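Local coordinates for C-domain type II peptide synthetase (Streptomyces globisporus, PDB 4ZNM), which is a free-standing (type II) condensation domain of the nonribosomal peptide synthetase family, with the fold of the CoA-dependent acyltransferase superfamily, at residues A[47-59]-A[386-398]. Residues are numbered along the deposited sequence; the frame is centred on the assembly and turned at random.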
# COMPACT_ATOMS: atom_id res chain seq x y z
N HIS A 47 0.34 -6.08 8.31
CA HIS A 47 -0.93 -5.42 8.43
C HIS A 47 -0.90 -4.05 7.77
O HIS A 47 0.13 -3.59 7.30
CB HIS A 47 -1.36 -5.29 9.91
CG HIS A 47 -0.29 -4.79 10.82
ND1 HIS A 47 0.42 -3.63 10.58
CD2 HIS A 47 0.19 -5.30 11.99
CE1 HIS A 47 1.29 -3.44 11.56
NE2 HIS A 47 1.16 -4.43 12.44
N ILE A 48 -2.07 -3.44 7.69
CA ILE A 48 -2.20 -2.11 7.13
C ILE A 48 -2.99 -1.29 8.15
O ILE A 48 -3.96 -1.80 8.72
CB ILE A 48 -2.88 -2.15 5.72
CG1 ILE A 48 -3.08 -0.76 5.15
CG2 ILE A 48 -4.25 -2.85 5.82
CD1 ILE A 48 -3.58 -0.80 3.65
N VAL A 49 -2.57 -0.05 8.40
CA VAL A 49 -3.21 0.78 9.42
C VAL A 49 -3.66 2.05 8.76
O VAL A 49 -3.03 2.52 7.83
CB VAL A 49 -2.28 1.12 10.60
CG1 VAL A 49 -1.73 -0.12 11.22
CG2 VAL A 49 -1.14 2.03 10.11
N GLY A 50 -4.73 2.64 9.27
CA GLY A 50 -5.17 3.94 8.82
C GLY A 50 -5.81 4.68 9.98
O GLY A 50 -6.25 4.07 10.97
N ALA A 51 -5.82 5.99 9.85
CA ALA A 51 -6.39 6.86 10.88
C ALA A 51 -7.25 7.93 10.26
O ALA A 51 -6.90 8.49 9.21
CB ALA A 51 -5.29 7.49 11.69
N TRP A 52 -8.36 8.21 10.95
CA TRP A 52 -9.32 9.23 10.54
C TRP A 52 -9.58 10.18 11.70
O TRP A 52 -9.79 9.72 12.84
CB TRP A 52 -10.62 8.56 10.14
CG TRP A 52 -10.56 7.85 8.85
CD1 TRP A 52 -10.96 8.32 7.65
CD2 TRP A 52 -10.08 6.53 8.63
NE1 TRP A 52 -10.77 7.38 6.69
CE2 TRP A 52 -10.22 6.27 7.26
CE3 TRP A 52 -9.53 5.55 9.45
CZ2 TRP A 52 -9.83 5.06 6.69
CZ3 TRP A 52 -9.15 4.35 8.89
CH2 TRP A 52 -9.31 4.11 7.52
N ARG A 53 -9.57 11.47 11.43
CA ARG A 53 -9.97 12.48 12.41
C ARG A 53 -11.49 12.59 12.39
O ARG A 53 -12.08 12.84 11.31
CB ARG A 53 -9.31 13.83 12.08
CG ARG A 53 -9.46 14.92 13.12
CD ARG A 53 -8.57 14.71 14.34
NE ARG A 53 -8.70 15.83 15.23
CZ ARG A 53 -7.91 16.89 15.24
NH1 ARG A 53 -8.18 17.88 16.06
NH2 ARG A 53 -6.85 16.97 14.44
N LEU A 54 -12.13 12.40 13.56
CA LEU A 54 -13.61 12.44 13.68
C LEU A 54 -14.10 13.67 14.43
O LEU A 54 -13.63 13.94 15.52
CB LEU A 54 -14.15 11.21 14.41
CG LEU A 54 -13.73 9.83 13.89
CD1 LEU A 54 -14.38 8.71 14.75
CD2 LEU A 54 -14.11 9.68 12.47
N THR A 55 -15.02 14.41 13.82
CA THR A 55 -15.62 15.60 14.42
C THR A 55 -17.09 15.32 14.67
O THR A 55 -17.82 14.97 13.74
CB THR A 55 -15.48 16.84 13.49
OG1 THR A 55 -14.09 16.99 13.13
CG2 THR A 55 -16.00 18.12 14.18
N GLY A 56 -17.51 15.44 15.93
CA GLY A 56 -18.89 15.19 16.29
C GLY A 56 -18.95 14.26 17.48
O GLY A 56 -17.94 13.68 17.86
N GLY A 57 -20.12 14.13 18.07
CA GLY A 57 -20.30 13.26 19.21
C GLY A 57 -20.25 11.81 18.76
O GLY A 57 -20.60 11.51 17.63
N ILE A 58 -19.78 10.93 19.64
CA ILE A 58 -19.66 9.51 19.34
C ILE A 58 -20.31 8.74 20.46
O ILE A 58 -20.02 9.01 21.62
CB ILE A 58 -18.20 9.05 19.23
CG1 ILE A 58 -17.51 9.72 18.04
CG2 ILE A 58 -18.12 7.50 19.14
CD1 ILE A 58 -16.00 9.50 18.07
N ASP A 59 -21.16 7.78 20.10
CA ASP A 59 -21.66 6.80 21.08
C ASP A 59 -20.82 5.54 20.92
O ASP A 59 -20.96 4.80 19.95
CB ASP A 59 -23.14 6.49 20.88
CG ASP A 59 -23.68 5.57 21.97
OD1 ASP A 59 -23.90 6.07 23.07
OD2 ASP A 59 -23.85 4.36 21.73
N GLY A 386 -23.98 10.89 8.52
CA GLY A 386 -24.91 11.31 9.54
C GLY A 386 -24.42 12.54 10.26
O GLY A 386 -24.19 13.57 9.62
N ASP A 387 -24.25 12.44 11.57
CA ASP A 387 -23.78 13.57 12.35
C ASP A 387 -22.27 13.53 12.59
O ASP A 387 -21.77 14.35 13.33
CB ASP A 387 -24.53 13.66 13.69
CG ASP A 387 -24.12 12.62 14.70
OD1 ASP A 387 -23.35 11.66 14.40
OD2 ASP A 387 -24.60 12.75 15.86
N LEU A 388 -21.56 12.57 11.99
CA LEU A 388 -20.10 12.53 12.05
C LEU A 388 -19.42 12.96 10.75
O LEU A 388 -19.76 12.49 9.67
CB LEU A 388 -19.62 11.14 12.38
CG LEU A 388 -19.48 10.75 13.83
CD1 LEU A 388 -18.95 9.34 13.81
CD2 LEU A 388 -18.57 11.71 14.62
N THR A 389 -18.47 13.88 10.88
CA THR A 389 -17.52 14.23 9.83
C THR A 389 -16.20 13.44 10.03
O THR A 389 -15.72 13.29 11.15
CB THR A 389 -17.24 15.74 9.86
OG1 THR A 389 -18.44 16.46 9.52
CG2 THR A 389 -16.09 16.13 8.91
N TYR A 390 -15.64 12.90 8.96
CA TYR A 390 -14.42 12.12 9.08
C TYR A 390 -13.48 12.46 7.92
O TYR A 390 -13.90 12.66 6.78
CB TYR A 390 -14.72 10.61 9.14
CG TYR A 390 -15.43 10.01 7.95
CD1 TYR A 390 -14.75 9.21 7.02
CD2 TYR A 390 -16.80 10.22 7.76
CE1 TYR A 390 -15.41 8.64 5.92
CE2 TYR A 390 -17.47 9.67 6.69
CZ TYR A 390 -16.77 8.89 5.76
OH TYR A 390 -17.45 8.33 4.71
N SER A 391 -12.20 12.52 8.25
CA SER A 391 -11.16 12.98 7.35
C SER A 391 -9.96 12.07 7.52
O SER A 391 -9.43 11.94 8.61
CB SER A 391 -10.82 14.43 7.70
OG SER A 391 -10.32 15.14 6.61
N LYS A 392 -9.53 11.43 6.44
CA LYS A 392 -8.38 10.55 6.48
C LYS A 392 -7.14 11.35 6.87
O LYS A 392 -6.92 12.43 6.36
CB LYS A 392 -8.19 9.86 5.12
CG LYS A 392 -7.06 8.82 5.04
CD LYS A 392 -7.47 7.54 5.73
CE LYS A 392 -6.31 6.60 5.95
NZ LYS A 392 -5.62 6.27 4.73
N ILE A 393 -6.32 10.81 7.78
CA ILE A 393 -5.07 11.45 8.17
C ILE A 393 -3.97 10.85 7.26
O ILE A 393 -3.53 9.73 7.46
CB ILE A 393 -4.73 11.24 9.68
CG1 ILE A 393 -5.70 11.99 10.59
CG2 ILE A 393 -3.30 11.72 9.99
CD1 ILE A 393 -5.56 11.64 12.08
N TRP A 394 -3.56 11.62 6.27
CA TRP A 394 -2.57 11.18 5.28
C TRP A 394 -1.18 11.66 5.64
O TRP A 394 -0.20 10.96 5.44
CB TRP A 394 -2.92 11.73 3.90
CG TRP A 394 -3.95 10.98 3.21
CD1 TRP A 394 -5.17 11.44 2.79
CD2 TRP A 394 -3.87 9.60 2.81
NE1 TRP A 394 -5.87 10.42 2.16
CE2 TRP A 394 -5.09 9.28 2.15
CE3 TRP A 394 -2.89 8.59 2.94
CZ2 TRP A 394 -5.35 8.00 1.63
CZ3 TRP A 394 -3.16 7.32 2.43
CH2 TRP A 394 -4.38 7.04 1.78
N GLU A 395 -1.11 12.90 6.13
CA GLU A 395 0.17 13.52 6.46
C GLU A 395 0.71 12.88 7.73
O GLU A 395 0.12 12.95 8.80
CB GLU A 395 0.02 15.05 6.62
CG GLU A 395 -0.89 15.54 7.74
CD GLU A 395 -1.25 17.03 7.61
OE1 GLU A 395 -1.09 17.60 6.50
OE2 GLU A 395 -1.69 17.63 8.62
N ARG A 396 1.81 12.16 7.56
CA ARG A 396 2.52 11.57 8.68
C ARG A 396 3.93 12.11 8.63
O ARG A 396 4.50 12.28 7.57
CB ARG A 396 2.51 10.03 8.60
CG ARG A 396 1.14 9.38 8.77
CD ARG A 396 1.19 7.87 8.66
NE ARG A 396 1.70 7.21 9.87
CZ ARG A 396 1.77 5.88 10.01
NH1 ARG A 396 1.37 5.09 9.03
NH2 ARG A 396 2.23 5.33 11.12
N GLN A 397 4.51 12.36 9.79
CA GLN A 397 5.84 12.94 9.86
C GLN A 397 6.69 12.08 10.78
O GLN A 397 7.92 12.02 10.66
CB GLN A 397 5.73 14.40 10.33
CG GLN A 397 4.92 15.25 9.32
CD GLN A 397 4.30 16.50 9.92
OE1 GLN A 397 4.98 17.29 10.59
NE2 GLN A 397 3.01 16.70 9.66
N LEU A 398 6.02 11.34 11.65
CA LEU A 398 6.66 10.54 12.67
C LEU A 398 7.13 9.23 12.07
O LEU A 398 6.32 8.42 11.63
CB LEU A 398 5.68 10.26 13.81
CG LEU A 398 6.15 10.29 15.25
CD1 LEU A 398 7.01 11.49 15.56
CD2 LEU A 398 4.92 10.31 16.12
O HOH W 1 -4.03 7.15 7.95
O HOH W 2 -22.77 10.35 16.76
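W52 and K392 face each other across an antiparallel strand pair, 47-55 against 388-392, in the mixed sheet of the N-terminal lobe of this two-lobed, CoA-dependent-acyltransferase-like fold. Here a strand from late in the chain crosses over to join that sheet, as in other condensation domains, beside an early strand whose other edge is bonded to strand 148-156. The K392 side chain leaves with CG anti to the backbone N (chi1 -176°) and bends at chi2, which lays CD over one face of the indole, 3.7 Å from the centroid of the W52 five-membered ring in a CH-pi contact. W52 also turns CD1 to the edge of the Y390 ring, in its plane, 3.9 Å from Y390 CD1. Beyond it, L54 CD2 packs against Y390 CB at 3.5 Å. W52, L54, Y390 and K392 share one face of the sheet, where helix 162-180 touches W52 and Y390. The opposite face carries R53, T55, T389 and S391; the R53 chain bends at chi2 and leads away to salt bridges with D148 and E110. Paired backbone bonds join R53 with S391 and T55 with T389. A further backbone bond runs from I393 N to A51 O (2.8 Å, 170° at the hydrogen), and I393 CD1 reaches A51 CB. At this end a water bridges A51 N and I393 O. At the other, L388 CD2 lies among T55 O, G57 O and I58 CG1, while a second water donates to G57 O at 2.6 Å and to D387 OD1 at 2.8 Å.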